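Local coordinates for putative metal-dependent isothiocyanate hydrolase SaxA (Pectobacterium carotovorum, PDB 6BRM), which probably hydrolyses isothiocyanates, toxic defence compounds of cruciferous plants, using a pair of zinc ions held in a metallo-beta-lactamase-type fold, at residues B[1-7]-B[253-259]; B[15-20]-B[151-157]; B[83-89]-B[103-109]. The contacts are given in a common frame with arbitrary orientation. Residue numbers count along the deposited sequence, not the author numbering.

Contact 1 of 3, residues B[1-7]-B[253-259]; sequences MKLTQIR and DGETMAF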
loop_
_atom_site.group_PDB
_atom_site.type_symbol
_atom_site.label_atom_id
_atom_site.label_comp_id
_atom_site.label_asym_id
_atom_site.label_seq_id
_atom_site.Cartn_x
_atom_site.Cartn_y
_atom_site.Cartn_z
ATOM N N MET B 1 -26.135 -2.806 14.381
ATOM C CA MET B 1 -25.095 -3.878 14.451
ATOM C C MET B 1 -25.065 -4.565 15.805
ATOM O O MET B 1 -25.546 -4.022 16.802
ATOM C CB MET B 1 -23.698 -3.308 14.200
ATOM C CG MET B 1 -23.418 -2.922 12.765
ATOM S SD MET B 1 -22.016 -1.794 12.613
ATOM C CE MET B 1 -20.780 -2.597 13.618
ATOM N N LYS B 2 -24.494 -5.764 15.810
ATOM C CA LYS B 2 -24.034 -6.427 17.023
ATOM C C LYS B 2 -22.671 -7.047 16.721
ATOM O O LYS B 2 -22.589 -8.063 16.029
ATOM C CB LYS B 2 -25.040 -7.488 17.486
ATOM C CG LYS B 2 -26.056 -6.982 18.508
ATOM C CD LYS B 2 -27.326 -7.824 18.541
ATOM C CE LYS B 2 -27.088 -9.229 19.079
ATOM N NZ LYS B 2 -28.276 -10.102 18.868
ATOM N N LEU B 3 -21.611 -6.398 17.205
ATOM C CA LEU B 3 -20.248 -6.927 17.138
ATOM C C LEU B 3 -19.924 -7.567 18.488
ATOM O O LEU B 3 -20.067 -6.917 19.527
ATOM C CB LEU B 3 -19.246 -5.801 16.841
ATOM C CG LEU B 3 -17.896 -6.133 16.178
ATOM C CD1 LEU B 3 -16.900 -5.009 16.426
ATOM C CD2 LEU B 3 -17.285 -7.455 16.626
ATOM N N THR B 4 -19.492 -8.828 18.466
ATOM C CA THR B 4 -19.050 -9.540 19.665
ATOM C C THR B 4 -17.554 -9.819 19.565
ATOM O O THR B 4 -17.107 -10.447 18.609
ATOM C CB THR B 4 -19.788 -10.890 19.832
ATOM O OG1 THR B 4 -21.184 -10.730 19.549
ATOM C CG2 THR B 4 -19.620 -11.439 21.245
ATOM N N GLN B 5 -16.784 -9.341 20.541
ATOM C CA GLN B 5 -15.390 -9.756 20.695
ATOM C C GLN B 5 -15.410 -11.179 21.243
ATOM O O GLN B 5 -16.076 -11.440 22.252
ATOM C CB GLN B 5 -14.650 -8.816 21.658
ATOM C CG GLN B 5 -13.178 -9.143 21.925
ATOM C CD GLN B 5 -12.286 -9.016 20.700
ATOM O OE1 GLN B 5 -12.625 -8.340 19.730
ATOM N NE2 GLN B 5 -11.132 -9.665 20.747
ATOM N N ILE B 6 -14.714 -12.096 20.568
ATOM C CA ILE B 6 -14.561 -13.479 21.041
ATOM C C ILE B 6 -13.202 -13.593 21.742
ATOM O O ILE B 6 -13.149 -13.536 22.968
ATOM C CB ILE B 6 -14.745 -14.511 19.895
ATOM C CG1 ILE B 6 -16.164 -14.429 19.306
ATOM C CG2 ILE B 6 -14.440 -15.929 20.371
ATOM C CD1 ILE B 6 -17.277 -14.963 20.191
ATOM N N ARG B 7 -12.117 -13.728 20.972
ATOM C CA ARG B 7 -10.746 -13.711 21.508
ATOM C C ARG B 7 -9.743 -13.504 20.367
ATOM O O ARG B 7 -9.875 -14.119 19.307
ATOM C CB ARG B 7 -10.426 -14.992 22.303
ATOM C CG ARG B 7 -10.488 -16.294 21.508
ATOM C CD ARG B 7 -9.112 -16.897 21.228
ATOM N NE ARG B 7 -8.729 -17.886 22.242
ATOM C CZ ARG B 7 -9.103 -19.171 22.260
ATOM N NH1 ARG B 7 -9.892 -19.684 21.316
ATOM N NH2 ARG B 7 -8.680 -19.964 23.243
ATOM N N ASP B 253 -13.467 -10.426 26.483
ATOM C CA ASP B 253 -13.780 -11.612 25.689
ATOM C C ASP B 253 -15.215 -12.038 25.988
ATOM O O ASP B 253 -15.548 -12.331 27.138
ATOM C CB ASP B 253 -12.801 -12.749 26.000
ATOM C CG ASP B 253 -11.423 -12.519 25.399
ATOM O OD1 ASP B 253 -11.087 -11.363 25.062
ATOM O OD2 ASP B 253 -10.674 -13.503 25.258
ATOM N N GLY B 254 -16.058 -12.039 24.953
ATOM C CA GLY B 254 -17.486 -12.354 25.082
ATOM C C GLY B 254 -18.434 -11.161 25.125
ATOM O O GLY B 254 -19.650 -11.348 25.026
ATOM N N GLU B 255 -17.901 -9.943 25.268
ATOM C CA GLU B 255 -18.734 -8.732 25.321
ATOM C C GLU B 255 -19.247 -8.342 23.931
ATOM O O GLU B 255 -18.475 -8.295 22.971
ATOM C CB GLU B 255 -17.959 -7.555 25.927
ATOM C CG GLU B 255 -18.858 -6.442 26.456
ATOM C CD GLU B 255 -18.121 -5.143 26.718
ATOM O OE1 GLU B 255 -18.699 -4.072 26.431
ATOM O OE2 GLU B 255 -16.970 -5.183 27.206
ATOM N N THR B 256 -20.548 -8.059 23.843
ATOM C CA THR B 256 -21.190 -7.621 22.602
ATOM C C THR B 256 -21.475 -6.117 22.659
ATOM O O THR B 256 -22.000 -5.629 23.661
ATOM C CB THR B 256 -22.515 -8.374 22.370
ATOM O OG1 THR B 256 -22.283 -9.787 22.424
ATOM C CG2 THR B 256 -23.125 -8.020 21.014
ATOM N N MET B 257 -21.124 -5.393 21.595
ATOM C CA MET B 257 -21.433 -3.963 21.477
ATOM C C MET B 257 -22.471 -3.733 20.390
ATOM O O MET B 257 -22.311 -4.212 19.262
ATOM C CB MET B 257 -20.194 -3.149 21.122
ATOM C CG MET B 257 -19.027 -3.273 22.082
ATOM S SD MET B 257 -17.635 -4.139 21.335
ATOM C CE MET B 257 -16.336 -2.970 21.706
ATOM N N ALA B 258 -23.517 -2.983 20.735
ATOM C CA ALA B 258 -24.569 -2.598 19.798
ATOM C C ALA B 258 -24.242 -1.243 19.162
ATOM O O ALA B 258 -23.781 -0.330 19.854
ATOM C CB ALA B 258 -25.909 -2.532 20.516
ATOM N N PHE B 259 -24.467 -1.130 17.851
ATOM C CA PHE B 259 -24.292 0.132 17.118
ATOM C C PHE B 259 -25.429 0.312 16.104
ATOM O O PHE B 259 -25.369 -0.224 14.996
ATOM C CB PHE B 259 -22.943 0.171 16.380
ATOM C CG PHE B 259 -21.748 -0.138 17.243
ATOM C CD1 PHE B 259 -21.135 0.858 18.002
ATOM C CD2 PHE B 259 -21.207 -1.422 17.271
ATOM C CE1 PHE B 259 -20.022 0.573 18.789
ATOM C CE2 PHE B 259 -20.095 -1.710 18.051
ATOM C CZ PHE B 259 -19.502 -0.713 18.812
#
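Phe259 and Met1 lose the most surface here, meeting where the start of the chain runs beside its C-terminal part. Strands 2-7 and 256-258 are antiparallel, their axes 4.6 Å apart. Met1 N donates to Phe259 O at 2.8 Å and also to Glu156, so a terminal amino group, which could not lie bare in a buried place, is paired. Phe259 N returns a bond to Met1 O (3.3 Å). The flexible Met1 side chain brings CE to 3.9 Å from Phe259 CD2, and Leu3 CB approaches the ring edge at CE2 (4.3 Å). Leu3 and Met257, joined by two backbone bonds (Leu3 N to Met257 O, 3.1 Å, and Met257 N to Leu3 O, 2.8 Å), share the face that Leu3 extends onto Val184 and Ile159 of the other sheet. On the opposite face Thr256, covered yet still exposed, pairs its OG1 with Thr4 OG1 at 3.2 Å; beta-branched hydroxyl residues suit an extended strand beside solvent. At the far end Gly254, with its positive phi, directs its N to Gln5 O (2.8 Å). The chemistry is therefore two-sided, oily where the sheets meet and polar outside, with backbone bonds fixing two distant regions side by side.

Contact 2 of 3, residues B[15-20]-B[151-157]; sequences YAGKKF and FTHHDEK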
loop_
_atom_site.group_PDB
_atom_site.type_symbol
_atom_site.label_atom_id
_atom_site.label_comp_id
_atom_site.label_asym_id
_atom_site.label_seq_id
_atom_site.Cartn_x
_atom_site.Cartn_y
_atom_site.Cartn_z
ATOM N N TYR B 15 -24.822 -8.175 10.936
ATOM C CA TYR B 15 -24.876 -6.974 10.092
ATOM C C TYR B 15 -25.896 -7.157 8.963
ATOM O O TYR B 15 -25.769 -8.079 8.150
ATOM C CB TYR B 15 -23.482 -6.698 9.509
ATOM C CG TYR B 15 -23.301 -5.315 8.908
ATOM C CD1 TYR B 15 -23.811 -5.005 7.646
ATOM C CD2 TYR B 15 -22.599 -4.321 9.589
ATOM C CE1 TYR B 15 -23.642 -3.745 7.091
ATOM C CE2 TYR B 15 -22.426 -3.058 9.038
ATOM C CZ TYR B 15 -22.949 -2.778 7.786
ATOM O OH TYR B 15 -22.790 -1.533 7.229
ATOM N N ALA B 16 -26.900 -6.276 8.930
ATOM C CA ALA B 16 -27.935 -6.253 7.885
ATOM C C ALA B 16 -28.727 -7.564 7.783
ATOM O O ALA B 16 -28.995 -8.068 6.686
ATOM C CB ALA B 16 -27.323 -5.871 6.538
ATOM N N GLY B 17 -29.104 -8.097 8.942
ATOM C CA GLY B 17 -29.844 -9.352 9.030
ATOM C C GLY B 17 -29.053 -10.603 8.689
ATOM O O GLY B 17 -29.653 -11.636 8.409
ATOM N N LYS B 18 -27.719 -10.514 8.723
ATOM C CA LYS B 18 -26.821 -11.637 8.408
ATOM C C LYS B 18 -25.735 -11.717 9.471
ATOM O O LYS B 18 -25.293 -10.683 9.969
ATOM C CB LYS B 18 -26.157 -11.450 7.038
ATOM C CG LYS B 18 -27.116 -11.266 5.871
ATOM C CD LYS B 18 -27.961 -12.508 5.610
ATOM C CE LYS B 18 -28.862 -12.343 4.390
ATOM N NZ LYS B 18 -29.648 -11.074 4.393
ATOM N N LYS B 19 -25.312 -12.938 9.808
ATOM C CA LYS B 19 -24.242 -13.174 10.785
ATOM C C LYS B 19 -22.977 -13.688 10.100
ATOM O O LYS B 19 -23.048 -14.555 9.228
ATOM C CB LYS B 19 -24.687 -14.195 11.827
ATOM C CG LYS B 19 -25.768 -13.701 12.773
ATOM C CD LYS B 19 -25.969 -14.663 13.937
ATOM C CE LYS B 19 -24.890 -14.503 15.002
ATOM N NZ LYS B 19 -25.046 -15.463 16.129
ATOM N N PHE B 20 -21.828 -13.151 10.509
ATOM C CA PHE B 20 -20.519 -13.584 10.015
ATOM C C PHE B 20 -19.635 -13.961 11.191
ATOM O O PHE B 20 -19.816 -13.443 12.291
ATOM C CB PHE B 20 -19.831 -12.461 9.234
ATOM C CG PHE B 20 -20.687 -11.851 8.167
ATOM C CD1 PHE B 20 -20.921 -12.531 6.975
ATOM C CD2 PHE B 20 -21.266 -10.605 8.350
ATOM C CE1 PHE B 20 -21.715 -11.976 5.984
ATOM C CE2 PHE B 20 -22.062 -10.042 7.363
ATOM C CZ PHE B 20 -22.285 -10.728 6.178
ATOM N N PHE B 151 -17.790 -2.824 5.751
ATOM C CA PHE B 151 -19.170 -3.272 5.552
ATOM C C PHE B 151 -20.066 -2.051 5.376
ATOM O O PHE B 151 -20.076 -1.167 6.228
ATOM C CB PHE B 151 -19.648 -4.100 6.742
ATOM C CG PHE B 151 -19.015 -5.457 6.834
ATOM C CD1 PHE B 151 -17.811 -5.633 7.493
ATOM C CD2 PHE B 151 -19.636 -6.564 6.268
ATOM C CE1 PHE B 151 -17.227 -6.890 7.582
ATOM C CE2 PHE B 151 -19.060 -7.823 6.347
ATOM C CZ PHE B 151 -17.852 -7.987 7.007
ATOM N N THR B 152 -20.825 -2.026 4.281
ATOM C CA THR B 152 -21.636 -0.872 3.882
ATOM C C THR B 152 -23.070 -1.338 3.640
ATOM O O THR B 152 -23.288 -2.374 3.009
ATOM C CB THR B 152 -21.005 -0.189 2.636
ATOM O OG1 THR B 152 -20.112 0.845 3.069
ATOM C CG2 THR B 152 -22.029 0.424 1.687
ATOM N N HIS B 153 -24.030 -0.570 4.160
ATOM C CA HIS B 153 -25.471 -0.825 3.990
ATOM C C HIS B 153 -26.253 0.358 4.570
ATOM O O HIS B 153 -25.845 0.922 5.583
ATOM C CB HIS B 153 -25.893 -2.110 4.721
ATOM C CG HIS B 153 -27.207 -2.675 4.267
ATOM N ND1 HIS B 153 -28.418 -2.096 4.575
ATOM C CD2 HIS B 153 -27.497 -3.782 3.547
ATOM C CE1 HIS B 153 -29.396 -2.810 4.050
ATOM N NE2 HIS B 153 -28.863 -3.838 3.418
ATOM N N HIS B 154 -27.355 0.745 3.928
ATOM C CA HIS B 154 -28.367 1.619 4.569
ATOM C C HIS B 154 -29.043 0.871 5.739
ATOM O O HIS B 154 -28.878 -0.335 5.879
ATOM C CB HIS B 154 -29.395 2.150 3.547
ATOM C CG HIS B 154 -30.295 1.102 2.954
ATOM N ND1 HIS B 154 -31.622 0.981 3.306
ATOM C CD2 HIS B 154 -30.069 0.154 2.012
ATOM C CE1 HIS B 154 -32.171 -0.006 2.619
ATOM N NE2 HIS B 154 -31.250 -0.526 1.828
ATOM N N ASP B 155 -29.764 1.586 6.598
ATOM C CA ASP B 155 -30.287 1.012 7.869
ATOM C C ASP B 155 -29.198 0.599 8.884
ATOM O O ASP B 155 -29.525 0.042 9.936
ATOM C CB ASP B 155 -31.209 -0.213 7.643
ATOM C CG ASP B 155 -32.213 -0.018 6.521
ATOM O OD1 ASP B 155 -32.408 1.127 6.059
ATOM O OD2 ASP B 155 -32.815 -1.033 6.108
ATOM N N GLU B 156 -27.926 0.883 8.590
ATOM C CA GLU B 156 -26.804 0.353 9.367
ATOM C C GLU B 156 -25.578 1.258 9.193
ATOM O O GLU B 156 -25.306 1.734 8.090
ATOM C CB GLU B 156 -26.477 -1.079 8.917
ATOM C CG GLU B 156 -25.839 -1.950 9.992
ATOM C CD GLU B 156 -26.836 -2.820 10.747
ATOM O OE1 GLU B 156 -27.106 -2.530 11.930
ATOM O OE2 GLU B 156 -27.349 -3.798 10.163
ATOM N N LYS B 157 -24.847 1.497 10.280
ATOM C CA LYS B 157 -23.617 2.291 10.220
ATOM C C LYS B 157 -22.511 1.522 9.504
ATOM O O LYS B 157 -22.555 0.289 9.407
ATOM C CB LYS B 157 -23.147 2.684 11.624
ATOM C CG LYS B 157 -24.103 3.610 12.361
ATOM C CD LYS B 157 -23.508 4.085 13.675
ATOM C CE LYS B 157 -24.240 5.301 14.216
ATOM N NZ LYS B 157 -23.558 5.845 15.426
#
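A tyrosine ring held between two aliphatic groups sets this contact apart. Phe151 CB lies over one face of Tyr15 and Glu156 CG over the other, each 3.8 Å from the ring centroid, so both are CH-pi contacts. The ring reaches deep enough to bring Tyr15 OH to 2.8 Å from Lys157 O and 2.9 Å from Phe151 O; a hydroxyl at the ring's tip suits this pocket of carbonyls. Glu156 also serves through its carboxylate: OE2 accepts from Ala16 N at 2.8 Å, while OE1 binds Met1. Ala16 and Gly17, both at positive phi, fit a type I' turn, and the small Ala16 CB sits 3.9 Å from the His153 ring centroid, over its face. Phe20 CE2 touches Phe151 CE2 at 3.9 Å, completing an aromatic cluster. The turn joins strands 10-15 and 18-22 of one sheet, and residues 153-157 lead from strand 148-152 to 159-163 of the other; Phe151 also packs on Leu13 of the first sheet and on Ile121 and Ile161 of the second.

Contact 3 of 3, residues B[83-89]-B[103-109]; sequences KDMLIYT and FFNIRVL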
loop_
_atom_site.group_PDB
_atom_site.type_symbol
_atom_site.label_atom_id
_atom_site.label_comp_id
_atom_site.label_asym_id
_atom_site.label_seq_id
_atom_site.Cartn_x
_atom_site.Cartn_y
_atom_site.Cartn_z
ATOM N N LYS B 83 -17.215 -28.430 6.640
ATOM C CA LYS B 83 -16.621 -28.204 5.315
ATOM C C LYS B 83 -17.582 -27.589 4.289
ATOM O O LYS B 83 -17.136 -26.949 3.331
ATOM C CB LYS B 83 -16.021 -29.505 4.763
ATOM C CG LYS B 83 -14.943 -30.149 5.632
ATOM C CD LYS B 83 -13.808 -29.197 5.979
ATOM C CE LYS B 83 -12.654 -29.919 6.659
ATOM N NZ LYS B 83 -13.005 -30.385 8.032
ATOM N N ASP B 84 -18.883 -27.776 4.513
ATOM C CA ASP B 84 -19.944 -27.198 3.668
ATOM C C ASP B 84 -20.323 -25.741 4.021
ATOM O O ASP B 84 -21.241 -25.175 3.412
ATOM C CB ASP B 84 -21.199 -28.104 3.665
ATOM C CG ASP B 84 -21.618 -28.563 5.063
ATOM O OD1 ASP B 84 -21.648 -27.731 5.996
ATOM O OD2 ASP B 84 -21.897 -29.771 5.226
ATOM N N MET B 85 -19.630 -25.146 4.995
ATOM C CA MET B 85 -19.788 -23.725 5.328
ATOM C C MET B 85 -19.237 -22.845 4.206
ATOM O O MET B 85 -18.219 -23.174 3.589
ATOM C CB MET B 85 -19.051 -23.408 6.640
ATOM C CG MET B 85 -19.102 -21.955 7.109
ATOM S SD MET B 85 -20.734 -21.397 7.630
ATOM C CE MET B 85 -20.920 -22.322 9.156
ATOM N N LEU B 86 -19.910 -21.721 3.966
ATOM C CA LEU B 86 -19.462 -20.725 2.996
ATOM C C LEU B 86 -18.285 -19.916 3.564
ATOM O O LEU B 86 -18.463 -19.143 4.510
ATOM C CB LEU B 86 -20.618 -19.787 2.620
ATOM C CG LEU B 86 -20.344 -18.636 1.640
ATOM C CD1 LEU B 86 -19.732 -19.123 0.333
ATOM C CD2 LEU B 86 -21.630 -17.872 1.372
ATOM N N ILE B 87 -17.097 -20.092 2.983
ATOM C CA ILE B 87 -15.897 -19.373 3.417
ATOM C C ILE B 87 -15.544 -18.279 2.410
ATOM O O ILE B 87 -15.417 -18.550 1.216
ATOM C CB ILE B 87 -14.668 -20.306 3.557
ATOM C CG1 ILE B 87 -15.025 -21.633 4.249
ATOM C CG2 ILE B 87 -13.547 -19.597 4.310
ATOM C CD1 ILE B 87 -15.588 -21.498 5.650
ATOM N N TYR B 88 -15.374 -17.056 2.910
ATOM C CA TYR B 88 -14.924 -15.914 2.116
ATOM C C TYR B 88 -13.430 -15.686 2.366
ATOM O O TYR B 88 -13.036 -15.378 3.495
ATOM C CB TYR B 88 -15.713 -14.652 2.497
ATOM C CG TYR B 88 -17.079 -14.526 1.836
ATOM C CD1 TYR B 88 -17.196 -14.370 0.452
ATOM C CD2 TYR B 88 -18.254 -14.539 2.594
ATOM C CE1 TYR B 88 -18.435 -14.246 -0.157
ATOM C CE2 TYR B 88 -19.502 -14.413 1.990
ATOM C CZ TYR B 88 -19.586 -14.265 0.614
ATOM O OH TYR B 88 -20.811 -14.143 0.006
ATOM N N THR B 89 -12.608 -15.830 1.322
ATOM C CA THR B 89 -11.157 -15.630 1.429
ATOM C C THR B 89 -10.678 -14.348 0.749
ATOM O O THR B 89 -11.383 -13.745 -0.058
ATOM C CB THR B 89 -10.368 -16.813 0.841
ATOM O OG1 THR B 89 -10.606 -16.908 -0.569
ATOM C CG2 THR B 89 -10.764 -18.115 1.523
ATOM N N PHE B 103 -12.374 -28.199 2.668
ATOM C CA PHE B 103 -13.503 -27.298 2.408
ATOM C C PHE B 103 -13.798 -27.241 0.906
ATOM O O PHE B 103 -12.882 -27.375 0.089
ATOM C CB PHE B 103 -13.210 -25.895 2.951
ATOM C CG PHE B 103 -13.105 -25.832 4.453
ATOM C CD1 PHE B 103 -11.906 -26.117 5.103
ATOM C CD2 PHE B 103 -14.207 -25.476 5.226
ATOM C CE1 PHE B 103 -11.812 -26.058 6.489
ATOM C CE2 PHE B 103 -14.121 -25.418 6.612
ATOM C CZ PHE B 103 -12.921 -25.708 7.246
ATOM N N PHE B 104 -15.073 -27.073 0.549
ATOM C CA PHE B 104 -15.482 -26.984 -0.872
ATOM C C PHE B 104 -16.449 -25.844 -1.272
ATOM O O PHE B 104 -16.651 -25.626 -2.471
ATOM C CB PHE B 104 -15.998 -28.348 -1.379
ATOM C CG PHE B 104 -16.968 -29.032 -0.452
ATOM C CD1 PHE B 104 -18.280 -28.583 -0.336
ATOM C CD2 PHE B 104 -16.579 -30.150 0.288
ATOM C CE1 PHE B 104 -19.181 -29.218 0.509
ATOM C CE2 PHE B 104 -17.476 -30.790 1.135
ATOM C CZ PHE B 104 -18.780 -30.322 1.246
ATOM N N ASN B 105 -17.026 -25.121 -0.304
ATOM C CA ASN B 105 -17.895 -23.962 -0.585
ATOM C C ASN B 105 -17.139 -22.668 -0.264
ATOM O O ASN B 105 -17.347 -22.050 0.779
ATOM C CB ASN B 105 -19.200 -24.057 0.220
ATOM C CG ASN B 105 -20.066 -25.248 -0.182
ATOM O OD1 ASN B 105 -20.052 -25.700 -1.334
ATOM N ND2 ASN B 105 -20.850 -25.746 0.768
ATOM N N ILE B 106 -16.261 -22.271 -1.186
ATOM C CA ILE B 106 -15.300 -21.183 -0.983
ATOM C C ILE B 106 -15.519 -20.077 -2.018
ATOM O O ILE B 106 -15.854 -20.353 -3.168
ATOM C CB ILE B 106 -13.854 -21.722 -1.100
ATOM C CG1 ILE B 106 -13.587 -22.774 -0.018
ATOM C CG2 ILE B 106 -12.816 -20.607 -0.984
ATOM C CD1 ILE B 106 -12.564 -23.803 -0.425
ATOM N N ARG B 107 -15.331 -18.830 -1.593
ATOM C CA ARG B 107 -15.409 -17.661 -2.471
ATOM C C ARG B 107 -14.252 -16.713 -2.170
ATOM O O ARG B 107 -13.808 -16.610 -1.026
ATOM C CB ARG B 107 -16.731 -16.916 -2.271
ATOM C CG ARG B 107 -17.940 -17.570 -2.919
ATOM C CD ARG B 107 -19.135 -16.629 -2.865
ATOM N NE ARG B 107 -20.376 -17.250 -3.332
ATOM C CZ ARG B 107 -21.556 -16.631 -3.408
ATOM N NH1 ARG B 107 -22.624 -17.295 -3.850
ATOM N NH2 ARG B 107 -21.684 -15.353 -3.049
ATOM N N VAL B 108 -13.779 -16.024 -3.206
ATOM C CA VAL B 108 -12.697 -15.050 -3.088
ATOM C C VAL B 108 -13.315 -13.660 -3.095
ATOM O O VAL B 108 -14.104 -13.340 -3.982
ATOM C CB VAL B 108 -11.698 -15.162 -4.262
ATOM C CG1 VAL B 108 -10.549 -14.168 -4.095
ATOM C CG2 VAL B 108 -11.174 -16.588 -4.383
ATOM N N LEU B 109 -12.961 -12.845 -2.102
ATOM C CA LEU B 109 -13.411 -11.458 -2.046
ATOM C C LEU B 109 -12.728 -10.658 -3.144
ATOM O O LEU B 109 -11.501 -10.626 -3.224
ATOM C CB LEU B 109 -13.117 -10.809 -0.678
ATOM C CG LEU B 109 -14.259 -10.631 0.332
ATOM C CD1 LEU B 109 -15.188 -11.829 0.363
ATOM C CD2 LEU B 109 -13.699 -10.348 1.722
#
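Strands 87-89 and 106-108 run parallel, their axes 4.7 Å apart and inclined by 27°. Odd-numbered residues of the first strand carry the bonds between them: Ile87 N to Asn105 O (3.0 Å), Arg107 N to Ile87 O (2.8 Å), Thr89 N to Arg107 O (2.7 Å) and Leu109 N to Thr89 O (2.7 Å). Tyr88, turned the other way, bonds through its backbone to Val63 and Leu65 on the next strand side. Before the strands, Asn105 ND2 donates to Asp84 O at 2.7 Å, an amide side chain satisfying a turn carbonyl. Lys83 lays its methylenes on Phe103, with CD 3.5 Å from the ring centroid and over its face, while NZ reaches Gln78 O; a long aliphatic chain can cover a ring while its charged end finds a carbonyl partner. Beta-branched Ile87, Thr89, Ile106 and Val108 share one face, where Thr89 meets Ala95 and Ile106 meets Ile98. On the other, Tyr88 CD1 presses close to Leu109 CD1 (3.2 Å), and Arg107 extends its exposed guanidinium. With helix 92-100 covering the first face, this is a beta-alpha-beta crossover, the parallel flank of the metallo-beta-lactamase fold, with Thr89 about 9 Å in side-chain distance from zinc ligand His67.

In the fold
Contacts 1 and 3 lie at the two outer ends of one seven-stranded mixed sheet, their centres about 24 Å apart, whereas contact 2 ties that sheet to its partner. All three are partly buried, contact 1 lying nearest the middle of the chain. The end strands rely on backbone bonding, antiparallel in contact 1 and parallel in contact 3; contact 2 has no strand pairing across its segments and depends on side chains. Helix 92-100 covers one face of contact 3, while strands of the second sheet cover one face of contact 1. Contacts 1 and 2 touch directly: Met1 N lies 2.7 Å from Glu156 OE1, and Met1 CG packs 3.6 Å from Tyr15 CD2.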